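Side-chain contacts in dimethylsulfoniopropionate lyase (Roseovarius nubinhibens, PDB 4B29), which probably cleaves dimethylsulfoniopropionate to release dimethyl sulfide, using a zinc ion bound in a cupin fold: residues Arg36-Ala41 / Leu155-Ser160; Thr72-His77 / Val136-Pro141; Gly76-Ser79 / Leu85-Ala88. One frame throughout, in Å; residues are numbered along the deposited sequence. Where two conformers were deposited one is given.

Contact 1: Arg36-Ala41 / Leu155-Ser160; sequences RDWHEA and LYSVVS. With PO4 (phosphate ion), chain B; EDO (1,2-ethanediol), chain F.
Trp-38 reaches from helix 24-41 to strand 153-159 and meets Ser-157 through a single hydrogen bond. NE1 of Trp-38 donates to OG of Ser-157 at 2.8 Å, with an N-H...O angle of 163°. The hydroxyl lies in the indole plane, at the edge of the ring. Trp-38 holds CG opposite the backbone N (chi1 179°), which carries the indole out from the helix toward the strand. OG of Ser-157 is also hydrogen-bonded to the carbonyl O of Leu-201 on the adjacent strand. The buried hydroxyl thus has partners in both the helix and the sheet.

The strand belongs to the larger sheet of the cupin fold, and the helix packs outside it. The axes of the two short segments pass 11.6 Å apart at 112°, so the long indole spans the gap. Val-159 and Ser-160 both face Leu-199 in a classic beta bulge.

The remaining contacts are made by CZ2 of Trp-38. It lies 3.3 Å from the carbonyl O of Val-158, again at the ring edge. The same CZ2 is 4.4 Å from CG2 of Val-159. Outside the two segments, Phe-45 of helix 43-48 meets the indole edge-to-face.

Tyr-156 makes a separate polar contact with a bound phosphate. Its OH donates to O3 of the ion at 2.6 Å. The phosphate is probably from the crystallisation liquor.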
loop_
_atom_site.group_PDB
_atom_site.type_symbol
_atom_site.label_atom_id
_atom_site.label_comp_id
_atom_site.label_asym_id
_atom_site.label_seq_id
_atom_site.Cartn_x
_atom_site.Cartn_y
_atom_site.Cartn_z
ATOM N N ARG A 36 0.947 11.297 6.970
ATOM C CA ARG A 36 1.992 12.275 7.081
ATOM C C ARG A 36 2.796 12.056 8.371
ATOM O O ARG A 36 4.045 12.136 8.387
ATOM C CB ARG A 36 1.389 13.690 7.076
ATOM C CG ARG A 36 2.479 14.774 7.093
ATOM C CD ARG A 36 1.900 16.211 6.975
ATOM N NE ARG A 36 3.033 17.142 6.905
ATOM C CZ ARG A 36 3.013 18.355 6.335
ATOM N NH1 ARG A 36 1.899 18.826 5.761
ATOM N NH2 ARG A 36 4.128 19.090 6.310
ATOM N N ASP A 37 2.077 11.772 9.454
ATOM C CA ASP A 37 2.740 11.550 10.746
ATOM C C ASP A 37 3.639 10.291 10.639
ATOM O O ASP A 37 4.755 10.283 11.197
ATOM C CB ASP A 37 1.696 11.272 11.840
ATOM C CG ASP A 37 0.928 12.541 12.289
ATOM O OD1 ASP A 37 1.373 13.673 12.005
ATOM O OD2 ASP A 37 -0.110 12.338 12.968
ATOM N N TRP A 38 3.114 9.279 9.962
ATOM C CA TRP A 38 3.851 7.991 9.740
ATOM C C TRP A 38 5.127 8.292 8.947
ATOM O O TRP A 38 6.232 7.884 9.329
ATOM C CB TRP A 38 2.931 7.067 9.003
ATOM C CG TRP A 38 3.449 5.699 8.630
ATOM C CD1 TRP A 38 3.749 5.259 7.356
ATOM C CD2 TRP A 38 3.579 4.562 9.493
ATOM N NE1 TRP A 38 4.048 3.891 7.386
ATOM C CE2 TRP A 38 3.949 3.460 8.687
ATOM C CE3 TRP A 38 3.380 4.366 10.877
ATOM C CZ2 TRP A 38 4.153 2.181 9.213
ATOM C CZ3 TRP A 38 3.586 3.078 11.403
ATOM C CH2 TRP A 38 3.983 2.023 10.559
ATOM N N HIS A 39 4.985 9.040 7.837
ATOM C CA HIS A 39 6.162 9.410 7.075
ATOM C C HIS A 39 7.205 10.156 7.898
ATOM O O HIS A 39 8.385 9.836 7.836
ATOM C CB HIS A 39 5.699 10.245 5.854
ATOM C CG HIS A 39 6.812 10.749 4.994
ATOM N ND1 HIS A 39 7.482 11.922 5.253
ATOM C CD2 HIS A 39 7.276 10.288 3.808
ATOM C CE1 HIS A 39 8.392 12.116 4.307
ATOM N NE2 HIS A 39 8.292 11.136 3.435
ATOM N N GLU A 40 6.758 11.138 8.701
ATOM C CA GLU A 40 7.647 11.975 9.503
ATOM C C GLU A 40 8.386 11.101 10.507
ATOM O O GLU A 40 9.540 11.360 10.835
ATOM C CB GLU A 40 6.830 13.019 10.307
ATOM C CG GLU A 40 7.748 13.861 11.216
ATOM C CD GLU A 40 7.141 15.174 11.690
ATOM O OE1 GLU A 40 5.914 15.230 11.928
ATOM O OE2 GLU A 40 7.908 16.155 11.838
ATOM N N ALA A 41 7.677 10.094 11.020
ATOM C CA ALA A 41 8.247 9.238 12.082
ATOM C C ALA A 41 9.223 8.175 11.548
ATOM O O ALA A 41 9.920 7.553 12.373
ATOM C CB ALA A 41 7.128 8.536 12.855
ATOM N N LEU A 155 9.169 2.115 -1.972
ATOM C CA LEU A 155 9.606 1.879 -0.568
ATOM C C LEU A 155 8.362 1.409 0.177
ATOM O O LEU A 155 7.429 2.194 0.425
ATOM C CB LEU A 155 10.171 3.165 0.043
ATOM C CG LEU A 155 10.647 3.007 1.507
ATOM C CD1 LEU A 155 11.755 1.936 1.642
ATOM C CD2 LEU A 155 11.128 4.364 2.037
ATOM N N TYR A 156 8.330 0.112 0.515
ATOM C CA TYR A 156 7.231 -0.423 1.304
ATOM C C TYR A 156 7.396 -0.069 2.781
ATOM O O TYR A 156 8.512 0.019 3.295
ATOM C CB TYR A 156 7.275 -1.986 1.257
ATOM C CG TYR A 156 6.279 -2.571 0.326
ATOM C CD1 TYR A 156 6.549 -2.600 -1.061
ATOM C CD2 TYR A 156 5.064 -3.058 0.771
ATOM C CE1 TYR A 156 5.612 -3.180 -1.954
ATOM C CE2 TYR A 156 4.143 -3.618 -0.086
ATOM C CZ TYR A 156 4.400 -3.632 -1.456
ATOM O OH TYR A 156 3.484 -4.207 -2.300
ATOM N N SER A 157 6.247 0.109 3.466
ATOM C CA SER A 157 6.219 0.002 4.948
ATOM C C SER A 157 5.080 -0.930 5.282
ATOM O O SER A 157 4.084 -1.026 4.546
ATOM C CB SER A 157 6.048 1.364 5.676
ATOM O OG SER A 157 4.715 1.880 5.501
ATOM N N VAL A 158 5.234 -1.616 6.427
ATOM C CA VAL A 158 4.132 -2.413 6.936
ATOM C C VAL A 158 3.347 -1.621 8.001
ATOM O O VAL A 158 3.937 -1.088 8.940
ATOM C CB VAL A 158 4.707 -3.694 7.597
ATOM C CG1 VAL A 158 3.494 -4.598 8.089
ATOM C CG2 VAL A 158 5.509 -4.444 6.523
ATOM N N VAL A 159 2.018 -1.585 7.842
ATOM C CA VAL A 159 1.200 -0.866 8.824
ATOM C C VAL A 159 0.713 -1.853 9.868
ATOM O O VAL A 159 0.794 -1.538 11.072
ATOM C CB VAL A 159 -0.029 -0.193 8.163
ATOM C CG1 VAL A 159 -0.861 0.579 9.227
ATOM C CG2 VAL A 159 0.503 0.830 7.097
ATOM N N SER A 160 0.220 -2.974 9.394
ATOM C CA SER A 160 -0.285 -3.982 10.374
ATOM C C SER A 160 -0.193 -5.349 9.749
ATOM O O SER A 160 -0.065 -5.520 8.507
ATOM C CB SER A 160 -1.732 -3.609 10.818
ATOM O OG SER A 160 -2.603 -3.449 9.704
HETATM P P PO4 B . 3.523 -3.557 -5.702
HETATM O O1 PO4 B . 2.195 -4.059 -6.187
HETATM O O2 PO4 B . 3.268 -2.241 -4.941
HETATM O O3 PO4 B . 4.232 -4.552 -4.793
HETATM O O4 PO4 B . 4.461 -3.269 -6.829
HETATM C C1 EDO F . 1.195 -1.237 -2.120
HETATM O O1 EDO F . 1.349 -2.396 -1.297
HETATM C C2 EDO F . 0.206 -1.606 -3.194
HETATM O O2 EDO F . 0.257 -0.513 -4.089
#

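Contact 2: Thr72-His77 / Val136-Pro141; sequences TRDPGH and VGYWGP. With PO4 (phosphate ion), chain E.
The ring of Tyr-138 presents its hydroxyl edge to Asp-74 and to a phosphate ion. Carbonyl O of Asp-74 lies near the ring plane, 2.7 Å from OH of Tyr-138. Phosphate O2 lies in the ring plane, 2.5 Å from the same OH. CA of Pro-75 approaches obliquely, 4.1 Å from CE1 of Tyr-138.

Tyr-138 has CG opposite its backbone N (chi1 175°), which extends the ring from the strand toward the loop after helix 67-73. The chain leaves helix 67-73 at Asp-74. The carboxylate of Asp-74 turns to the phosphate, with OD2 of Asp-74 2.5 Å from phosphate O3. OD2 of Asp-74 also lies 3.8 Å from CD of Pro-141.

Arg-73 approaches the phosphate from the last turn of the helix. Its NH1 makes a weak hydrogen bond to O1 at 3.5 Å. His-70 and Arg-114 also bind the ion, which probably came from the crystallisation liquor. The arginines would partly offset its charge.

The contact joins the end of helix 67-73 to the end of strand 133-139 in the larger cupin sheet. Val-67, His-70 and Leu-71 of the helix pack on Tyr-138. Pro-197, just before strand 198-205, touches Asp-74, Tyr-138 and Pro-141. Pro-75 leans on helix 83-92 through Arg-86 and Val-90.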
loop_
_atom_site.group_PDB
_atom_site.type_symbol
_atom_site.label_atom_id
_atom_site.label_comp_id
_atom_site.label_asym_id
_atom_site.label_seq_id
_atom_site.Cartn_x
_atom_site.Cartn_y
_atom_site.Cartn_z
ATOM N N THR A 72 -11.714 -4.887 7.123
ATOM C CA THR A 72 -12.400 -4.349 8.275
ATOM C C THR A 72 -12.447 -5.412 9.404
ATOM O O THR A 72 -12.206 -5.086 10.558
ATOM C CB THR A 72 -13.840 -3.884 7.905
ATOM O OG1 THR A 72 -13.730 -2.855 6.910
ATOM C CG2 THR A 72 -14.552 -3.305 9.157
ATOM N N ARG A 73 -12.723 -6.648 9.042
ATOM C CA ARG A 73 -12.768 -7.722 10.071
ATOM C C ARG A 73 -11.388 -8.148 10.565
ATOM O O ARG A 73 -11.238 -8.588 11.721
ATOM C CB ARG A 73 -13.491 -8.930 9.526
ATOM C CG ARG A 73 -14.996 -8.717 9.604
ATOM C CD ARG A 73 -15.750 -10.020 9.340
ATOM N NE ARG A 73 -15.815 -10.329 7.911
ATOM C CZ ARG A 73 -14.945 -11.096 7.250
ATOM N NH1 ARG A 73 -13.901 -11.650 7.880
ATOM N NH2 ARG A 73 -15.124 -11.301 5.945
ATOM N N ASP A 74 -10.380 -8.022 9.702
ATOM C CA ASP A 74 -9.061 -8.629 10.005
ATOM C C ASP A 74 -7.939 -7.690 9.482
ATOM O O ASP A 74 -7.261 -8.085 8.541
ATOM C CB ASP A 74 -8.996 -9.997 9.304
ATOM C CG ASP A 74 -7.720 -10.794 9.619
ATOM O OD1 ASP A 74 -7.102 -10.538 10.662
ATOM O OD2 ASP A 74 -7.357 -11.695 8.802
ATOM N N PRO A 75 -7.777 -6.492 10.074
ATOM C CA PRO A 75 -6.766 -5.561 9.488
ATOM C C PRO A 75 -5.332 -5.954 9.852
ATOM O O PRO A 75 -4.378 -5.486 9.217
ATOM C CB PRO A 75 -7.117 -4.218 10.124
ATOM C CG PRO A 75 -7.755 -4.610 11.485
ATOM C CD PRO A 75 -8.539 -5.835 11.156
ATOM N N GLY A 76 -5.167 -6.847 10.834
ATOM C CA GLY A 76 -3.794 -7.234 11.222
ATOM C C GLY A 76 -3.394 -6.600 12.518
ATOM O O GLY A 76 -3.857 -5.502 12.886
ATOM N N HIS A 77 -2.530 -7.293 13.258
ATOM C CA HIS A 77 -1.946 -6.720 14.477
ATOM C C HIS A 77 -1.171 -5.420 14.204
ATOM O O HIS A 77 -0.363 -5.381 13.286
ATOM C CB HIS A 77 -0.962 -7.746 15.125
ATOM C CG HIS A 77 -0.154 -7.194 16.267
ATOM N ND1 HIS A 77 -0.684 -6.993 17.532
ATOM C CD2 HIS A 77 1.153 -6.823 16.348
ATOM C CE1 HIS A 77 0.249 -6.497 18.330
ATOM N NE2 HIS A 77 1.377 -6.395 17.641
ATOM N N VAL A 136 -1.632 2.158 -0.941
ATOM C CA VAL A 136 -1.913 1.286 0.221
ATOM C C VAL A 136 -2.377 -0.054 -0.330
ATOM O O VAL A 136 -3.179 -0.098 -1.278
ATOM C CB VAL A 136 -3.066 1.920 1.103
ATOM C CG1 VAL A 136 -3.622 0.843 2.120
ATOM C CG2 VAL A 136 -2.547 3.139 1.845
ATOM N N GLY A 137 -1.904 -1.182 0.249
ATOM C CA GLY A 137 -2.351 -2.496 -0.225
ATOM C C GLY A 137 -2.787 -3.319 0.995
ATOM O O GLY A 137 -2.301 -3.067 2.131
ATOM N N TYR A 138 -3.757 -4.207 0.796
ATOM C CA TYR A 138 -4.148 -5.184 1.833
ATOM C C TYR A 138 -4.183 -6.547 1.188
ATOM O O TYR A 138 -4.678 -6.708 0.062
ATOM C CB TYR A 138 -5.543 -4.862 2.365
ATOM C CG TYR A 138 -6.024 -5.927 3.351
ATOM C CD1 TYR A 138 -5.701 -5.818 4.694
ATOM C CD2 TYR A 138 -6.749 -7.030 2.880
ATOM C CE1 TYR A 138 -6.165 -6.825 5.633
ATOM C CE2 TYR A 138 -7.185 -8.056 3.782
ATOM C CZ TYR A 138 -6.904 -7.890 5.133
ATOM O OH TYR A 138 -7.352 -8.888 6.000
ATOM N N TRP A 139 -3.639 -7.547 1.892
ATOM C CA TRP A 139 -3.754 -8.936 1.470
ATOM C C TRP A 139 -4.204 -9.771 2.663
ATOM O O TRP A 139 -3.613 -9.683 3.731
ATOM C CB TRP A 139 -2.372 -9.485 1.062
ATOM C CG TRP A 139 -1.874 -8.910 -0.230
ATOM C CD1 TRP A 139 -1.909 -9.502 -1.456
ATOM C CD2 TRP A 139 -1.226 -7.626 -0.410
ATOM N NE1 TRP A 139 -1.307 -8.671 -2.392
ATOM C CE2 TRP A 139 -0.900 -7.519 -1.775
ATOM C CE3 TRP A 139 -0.896 -6.584 0.463
ATOM C CZ2 TRP A 139 -0.266 -6.376 -2.316
ATOM C CZ3 TRP A 139 -0.229 -5.455 -0.062
ATOM C CH2 TRP A 139 0.052 -5.376 -1.449
ATOM N N GLY A 140 -5.250 -10.568 2.459
ATOM C CA GLY A 140 -5.658 -11.462 3.587
ATOM C C GLY A 140 -4.621 -12.583 3.748
ATOM O O GLY A 140 -3.701 -12.759 2.945
ATOM N N PRO A 141 -4.794 -13.402 4.800
ATOM C CA PRO A 141 -3.873 -14.525 4.990
ATOM C C PRO A 141 -3.844 -15.523 3.847
ATOM O O PRO A 141 -4.808 -15.684 3.105
ATOM C CB PRO A 141 -4.431 -15.235 6.254
ATOM C CG PRO A 141 -5.416 -14.314 6.863
ATOM C CD PRO A 141 -5.895 -13.371 5.769
HETATM P P PO4 E . -9.422 -12.302 5.926
HETATM O O1 PO4 E . -10.909 -11.923 6.119
HETATM O O2 PO4 E . -8.541 -11.076 5.758
HETATM O O3 PO4 E . -8.922 -12.898 7.219
HETATM O O4 PO4 E . -9.205 -13.196 4.713
#

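Contact 3: Gly76-Ser79 / Leu85-Ala88; sequences GHAS and LRDA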
loop_
_atom_site.group_PDB
_atom_site.type_symbol
_atom_site.label_atom_id
_atom_site.label_comp_id
_atom_site.label_asym_id
_atom_site.label_seq_id
_atom_site.Cartn_x
_atom_site.Cartn_y
_atom_site.Cartn_z
ATOM N N GLY A 76 -5.167 -6.847 10.834
ATOM C CA GLY A 76 -3.794 -7.234 11.222
ATOM C C GLY A 76 -3.394 -6.600 12.518
ATOM O O GLY A 76 -3.857 -5.502 12.886
ATOM N N HIS A 77 -2.530 -7.293 13.258
ATOM C CA HIS A 77 -1.946 -6.720 14.477
ATOM C C HIS A 77 -1.171 -5.420 14.204
ATOM O O HIS A 77 -0.363 -5.381 13.286
ATOM C CB HIS A 77 -0.962 -7.746 15.125
ATOM C CG HIS A 77 -0.154 -7.194 16.267
ATOM N ND1 HIS A 77 -0.684 -6.993 17.532
ATOM C CD2 HIS A 77 1.153 -6.823 16.348
ATOM C CE1 HIS A 77 0.249 -6.497 18.330
ATOM N NE2 HIS A 77 1.377 -6.395 17.641
ATOM N N ALA A 78 -1.410 -4.395 15.013
ATOM C CA ALA A 78 -0.658 -3.142 14.959
ATOM C C ALA A 78 0.284 -2.979 16.130
ATOM O O ALA A 78 0.025 -3.476 17.262
ATOM C CB ALA A 78 -1.652 -1.921 14.886
ATOM N N SER A 79 1.368 -2.247 15.932
ATOM C CA SER A 79 2.148 -1.788 17.073
ATOM C C SER A 79 1.444 -0.574 17.670
ATOM O O SER A 79 0.512 -0.044 17.056
ATOM C CB SER A 79 3.543 -1.368 16.638
ATOM O OG SER A 79 3.420 -0.246 15.726
ATOM N N LEU A 85 -2.602 4.777 12.330
ATOM C CA LEU A 85 -2.677 4.646 10.849
ATOM C C LEU A 85 -3.519 3.469 10.446
ATOM O O LEU A 85 -4.326 3.563 9.544
ATOM C CB LEU A 85 -1.261 4.535 10.265
ATOM C CG LEU A 85 -1.236 4.418 8.733
ATOM C CD1 LEU A 85 -1.986 5.515 7.958
ATOM C CD2 LEU A 85 0.261 4.372 8.289
ATOM N N ARG A 86 -3.358 2.312 11.126
ATOM C CA ARG A 86 -4.176 1.174 10.772
ATOM C C ARG A 86 -5.676 1.538 10.926
ATOM O O ARG A 86 -6.493 1.207 10.075
ATOM C CB ARG A 86 -3.897 -0.045 11.700
ATOM C CG ARG A 86 -4.715 -1.248 11.281
ATOM C CD ARG A 86 -4.705 -2.315 12.429
ATOM N NE ARG A 86 -5.378 -1.781 13.605
ATOM C CZ ARG A 86 -5.506 -2.470 14.749
ATOM N NH1 ARG A 86 -4.971 -3.678 14.837
ATOM N NH2 ARG A 86 -6.138 -1.951 15.807
ATOM N N ASP A 87 -6.013 2.132 12.070
ATOM C CA ASP A 87 -7.449 2.435 12.335
ATOM C C ASP A 87 -7.966 3.483 11.359
ATOM O O ASP A 87 -9.143 3.408 10.914
ATOM C CB ASP A 87 -7.639 2.870 13.796
ATOM C CG ASP A 87 -7.376 1.717 14.785
ATOM O OD1 ASP A 87 -7.145 0.550 14.342
ATOM O OD2 ASP A 87 -7.419 2.009 16.009
ATOM N N ALA A 88 -7.098 4.428 10.991
ATOM C CA ALA A 88 -7.500 5.428 9.971
ATOM C C ALA A 88 -7.764 4.774 8.621
ATOM O O ALA A 88 -8.667 5.193 7.884
ATOM C CB ALA A 88 -6.453 6.521 9.858
HETATM O O HOH W 1 -3.279 -4.553 17.309
#
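Arg-86 runs extended through its first two torsions (chi1 -177°) and then bends at chi3 (65°). The bend brings the guanidinium beside the loop at Gly-76 and Ala-78. NH1 of Arg-86 donates to the carbonyl O of Gly-76 at 2.9 Å, with an N-H...O angle of 155°. The acceptor lies near the guanidinium plane. CB of Ala-78 sits over one face of the guanidinium, 3.6 Å above its plane and offset toward the rim.

A water links the two sides. It accepts from N of Ala-78 at 3.0 Å and, weakly, from NH1 of Arg-86 at 3.1 Å.

The other edge of the guanidinium faces Asp-87, the next residue on helix 83-92. NE and NH2 of Arg-86 both bind OD1 of Asp-87 in a side-on salt bridge, NE at 3.0 Å. OD2 of Asp-87 accepts from NE2 of Gln-83 one turn earlier.

This is a local link between the loop after helix 67-73 and the helix that follows it. With bonds along both edges, the guanidinium is fixed in rotation. The neighbouring carboxylate probably balances the arginine charge, while the loop supplies a neutral carbonyl acceptor.

Overall arrangement
Contact 1 is the buried one. It ties helix 24-41 to the larger sheet through an indole N-H bond and apolar packing. Contacts 2 and 3 are partly buried, and charged groups take part in both. Contact 2 gathers them round a phosphate. Contact 3 pairs an arginine with its neighbouring aspartate and a backbone carbonyl. Contacts 1 and 2 reach the same sheet on different strands. Contacts 2 and 3 share Gly-76 and His-77, in the loop between helices 67-73 and 83-92. Ser-160 joins all three: its OG probably bonds to O of Pro-75, and it packs on Arg-86. Leu-85 also packs on Trp-38.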